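Local coordinates for CbsA (Xanthomonas oryzae pv. oryzae, PDB 5XYH), which is the catalytic domain of a cell-wall-degrading exoglucanase, a family 6 glycoside hydrolase that probably releases cellobiose from the ends of cellulose chains, at residues N143-D148 against V188-D193. Sequence-based numbering, arbitrary orientation.
Sequences NIIEPD and VYNYMD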
ATOM      1  N   ASN A 143      -8.441  -2.685  -8.260  1.00 12.87           N
ATOM      2  CA  ASN A 143      -8.643  -1.774  -7.139  1.00 12.52           C
ATOM      3  C   ASN A 143      -7.915  -2.255  -5.884  1.00 12.47           C
ATOM      4  O   ASN A 143      -8.060  -3.416  -5.475  1.00 12.00           O
ATOM      5  CB  ASN A 143     -10.134  -1.636  -6.833  1.00 12.83           C
ATOM      6  CG  ASN A 143     -10.878  -0.870  -7.893  1.00 13.52           C
ATOM      7  OD1 ASN A 143     -10.358   0.091  -8.473  1.00 13.26           O
ATOM      8  ND2 ASN A 143     -12.111  -1.292  -8.167  1.00 13.67           N
ATOM      9  N   ILE A 144      -7.155  -1.354  -5.266  1.00 11.69           N
ATOM     10  CA  ILE A 144      -6.726  -1.515  -3.887  1.00 11.86           C
ATOM     11  C   ILE A 144      -7.813  -0.902  -3.013  1.00 11.54           C
ATOM     12  O   ILE A 144      -8.040   0.313  -3.048  1.00 11.96           O
ATOM     13  CB  ILE A 144      -5.363  -0.856  -3.633  1.00 12.02           C
ATOM     14  CG1 ILE A 144      -4.294  -1.560  -4.483  1.00 11.31           C
ATOM     15  CG2 ILE A 144      -5.023  -0.901  -2.131  1.00 11.15           C
ATOM     16  CD1 ILE A 144      -2.915  -0.911  -4.443  1.00 12.30           C
ATOM     17  N   ILE A 145      -8.486  -1.736  -2.227  1.00 11.62           N
ATOM     18  CA  ILE A 145      -9.685  -1.325  -1.502  1.00 11.68           C
ATOM     19  C   ILE A 145      -9.303  -0.770  -0.127  1.00 11.38           C
ATOM     20  O   ILE A 145      -8.922  -1.523   0.776  1.00 12.06           O
ATOM     21  CB  ILE A 145     -10.680  -2.481  -1.366  1.00 11.57           C
ATOM     22  CG1 ILE A 145     -11.142  -2.953  -2.754  1.00 12.07           C
ATOM     23  CG2 ILE A 145     -11.865  -2.041  -0.494  1.00 12.10           C
ATOM     24  CD1 ILE A 145     -11.950  -1.920  -3.538  1.00 12.34           C
ATOM     25  N   GLU A 146      -9.434   0.555   0.025  1.00 11.81           N
ATOM     26  CA  GLU A 146      -9.319   1.360   1.245  1.00 11.18           C
ATOM     27  C   GLU A 146      -8.172   0.927   2.149  1.00 11.29           C
ATOM     28  O   GLU A 146      -8.396   0.315   3.206  1.00 12.05           O
ATOM     29  CB  GLU A 146     -10.645   1.347   2.010  1.00 11.64           C
ATOM     30  CG  GLU A 146     -11.799   2.071   1.282  1.00 11.30           C
ATOM     31  CD  GLU A 146     -11.602   3.579   1.171  1.00 12.22           C
ATOM     32  OE1 GLU A 146     -10.754   4.141   1.913  1.00 12.10           O
ATOM     33  OE2 GLU A 146     -12.309   4.202   0.336  1.00 11.87           O
ATOM     34  N   PRO A 147      -6.937   1.268   1.785  1.00 11.93           N
ATOM     35  CA  PRO A 147      -5.808   1.038   2.691  1.00 11.37           C
ATOM     36  C   PRO A 147      -6.018   1.733   4.028  1.00 12.29           C
ATOM     37  O   PRO A 147      -6.729   2.737   4.131  1.00 11.69           O
ATOM     38  CB  PRO A 147      -4.613   1.638   1.941  1.00 12.01           C
ATOM     39  CG  PRO A 147      -5.040   1.813   0.547  1.00 11.51           C
ATOM     40  CD  PRO A 147      -6.529   1.905   0.520  1.00 11.38           C
ATOM     41  N   ASP A 148      -5.402   1.159   5.055  1.00 12.38           N
ATOM     42  CA  ASP A 148      -5.360   1.741   6.390  1.00 14.01           C
ATOM     43  C   ASP A 148      -6.751   1.845   7.008  1.00 13.82           C
ATOM     44  O   ASP A 148      -7.056   2.794   7.730  1.00 14.49           O
ATOM     45  CB  ASP A 148      -4.675   3.108   6.358  1.00 14.48           C
ATOM     46  CG  ASP A 148      -4.206   3.548   7.721  1.00 17.01           C
ATOM     47  OD1 ASP A 148      -3.920   2.675   8.581  1.00 18.16           O
ATOM     48  OD2 ASP A 148      -4.136   4.775   7.929  1.00 18.03           O
ATOM     49  N   VAL A 188     -13.733  -5.271 -13.443  1.00 15.95           N
ATOM     50  CA  VAL A 188     -13.141  -4.647 -12.263  1.00 14.95           C
ATOM     51  C   VAL A 188     -12.751  -5.741 -11.276  1.00 15.17           C
ATOM     52  O   VAL A 188     -13.549  -6.644 -10.991  1.00 14.94           O
ATOM     53  CB  VAL A 188     -14.106  -3.633 -11.628  1.00 15.17           C
ATOM     54  CG1 VAL A 188     -13.589  -3.168 -10.278  1.00 14.90           C
ATOM     55  CG2 VAL A 188     -14.307  -2.432 -12.576  1.00 15.52           C
ATOM     56  N   TYR A 189     -11.529  -5.654 -10.750  1.00 14.35           N
ATOM     57  CA  TYR A 189     -10.974  -6.636  -9.828  1.00 13.84           C
ATOM     58  C   TYR A 189     -10.657  -5.933  -8.518  1.00 13.70           C
ATOM     59  O   TYR A 189     -10.067  -4.850  -8.529  1.00 13.87           O
ATOM     60  CB  TYR A 189      -9.717  -7.289 -10.416  1.00 13.93           C
ATOM     61  CG  TYR A 189     -10.020  -8.028 -11.713  1.00 15.55           C
ATOM     62  CD1 TYR A 189     -10.217  -7.329 -12.900  1.00 15.52           C
ATOM     63  CD2 TYR A 189     -10.139  -9.405 -11.742  1.00 16.39           C
ATOM     64  CE1 TYR A 189     -10.536  -7.981 -14.071  1.00 15.77           C
ATOM     65  CE2 TYR A 189     -10.446 -10.076 -12.925  1.00 16.51           C
ATOM     66  CZ  TYR A 189     -10.632  -9.353 -14.082  1.00 16.45           C
ATOM     67  OH  TYR A 189     -10.936 -10.004 -15.254  1.00 17.33           O
ATOM     68  N   ASN A 190     -11.065  -6.531  -7.398  1.00 12.08           N
ATOM     69  CA  ASN A 190     -10.972  -5.876  -6.096  1.00 12.90           C
ATOM     70  C   ASN A 190     -10.056  -6.665  -5.178  1.00 12.74           C
ATOM     71  O   ASN A 190     -10.318  -7.839  -4.902  1.00 12.32           O
ATOM     72  CB  ASN A 190     -12.345  -5.735  -5.440  1.00 12.55           C
ATOM     73  CG  ASN A 190     -13.277  -4.854  -6.231  1.00 14.27           C
ATOM     74  OD1 ASN A 190     -12.893  -3.783  -6.709  1.00 13.61           O
ATOM     75  ND2 ASN A 190     -14.524  -5.304  -6.384  1.00 14.53           N
ATOM     76  N   TYR A 191      -9.021  -6.002  -4.662  1.00 11.80           N
ATOM     77  CA  TYR A 191      -8.110  -6.594  -3.686  1.00 11.53           C
ATOM     78  C   TYR A 191      -8.200  -5.828  -2.369  1.00 11.43           C
ATOM     79  O   TYR A 191      -7.936  -4.621  -2.323  1.00 11.35           O
ATOM     80  CB  TYR A 191      -6.680  -6.608  -4.221  1.00 11.79           C
ATOM     81  CG  TYR A 191      -6.493  -7.613  -5.350  1.00 12.21           C
ATOM     82  CD1 TYR A 191      -6.841  -7.282  -6.658  1.00 12.53           C
ATOM     83  CD2 TYR A 191      -5.981  -8.890  -5.102  1.00 12.10           C
ATOM     84  CE1 TYR A 191      -6.682  -8.188  -7.682  1.00 12.50           C
ATOM     85  CE2 TYR A 191      -5.810  -9.803  -6.131  1.00 12.33           C
ATOM     86  CZ  TYR A 191      -6.161  -9.440  -7.419  1.00 13.03           C
ATOM     87  OH  TYR A 191      -5.991 -10.327  -8.460  1.00 14.06           O
ATOM     88  N   MET A 192      -8.567  -6.541  -1.306  1.00 11.02           N
ATOM     89  CA  MET A 192      -8.733  -5.963   0.020  1.00 11.63           C
ATOM     90  C   MET A 192      -7.369  -5.649   0.643  1.00 11.55           C
ATOM     91  O   MET A 192      -6.529  -6.542   0.791  1.00 10.30           O
ATOM     92  CB  MET A 192      -9.497  -6.945   0.909  1.00 11.42           C
ATOM     93  CG  MET A 192     -10.923  -7.221   0.490  1.00 12.80           C
ATOM     94  SD  MET A 192     -11.948  -5.767   0.642  1.00 20.04           S
ATOM     95  CE  MET A 192     -11.875  -5.482   2.405  1.00 15.17           C
ATOM     96  N   ASP A 193      -7.155  -4.394   1.037  1.00 11.25           N
ATOM     97  CA  ASP A 193      -5.947  -4.042   1.768  1.00 10.89           C
ATOM     98  C   ASP A 193      -5.966  -4.712   3.133  1.00 11.44           C
ATOM     99  O   ASP A 193      -6.980  -4.675   3.835  1.00 11.76           O
ATOM    100  CB  ASP A 193      -5.831  -2.533   1.950  1.00 11.77           C
ATOM    101  CG  ASP A 193      -4.543  -2.140   2.664  1.00 12.60           C
ATOM    102  OD1 ASP A 193      -3.522  -1.961   1.964  1.00 12.06           O
ATOM    103  OD2 ASP A 193      -4.545  -2.050   3.916  1.00 13.21           O
TER
HETATM  104  O   HOH W   1      -9.220  -2.930   3.465  1.00 14.73           O
HETATM  105  O   HOH W   2      -7.121  -1.653   5.249  1.00 13.41           O
HETATM  106  O   HOH W   3      -2.933  -0.512   5.017  1.00 16.82           O
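Asn143 meets Asn190 amide to amide: the two side chains lie alongside, pointing the same way, their planes 13° apart, and Asn143 ND2 donates to Asn190 OD1 over 3.0 Å, with OD1 lying in the amide plane of Asn143. CG of each sits beside its backbone N, which brings the amides together. Next along the same face, Ile145 lays CD1 against Asn190 OD1 and CG2 against Met192 SD (3.9 Å). Beneath these, parallel strands 140-145 and 188-193 pair through Asn143 N to Tyr189 O (2.7 Å), Tyr191 N to Asn143 O, and Ile145 N to Tyr191 O. Pairing fades at the strand ends, where Asp193 N reaches Ile145 O weakly at 3.4 Å. There Asp193, CG anti to its backbone N (chi1 -178°), sets its carboxylate against Pro147 CA (3.4 Å from CG). One water donates to Asp193 OD2 and Glu146 O, while OD1 is hydrogen-bonded to Thr234 OG1. Leu182 of helix 170-183 covers the asparagine pair, and Asn190 ND2 is hydrogen-bonded to Ser226 O, so this buried amide is held at both ends. Such neighbouring parallel strands build the distorted barrel of family 6 hydrolases; main-chain bonds and one neutral amide pair join them here, and past Ile145 a buried carboxylate takes over through water and Thr234.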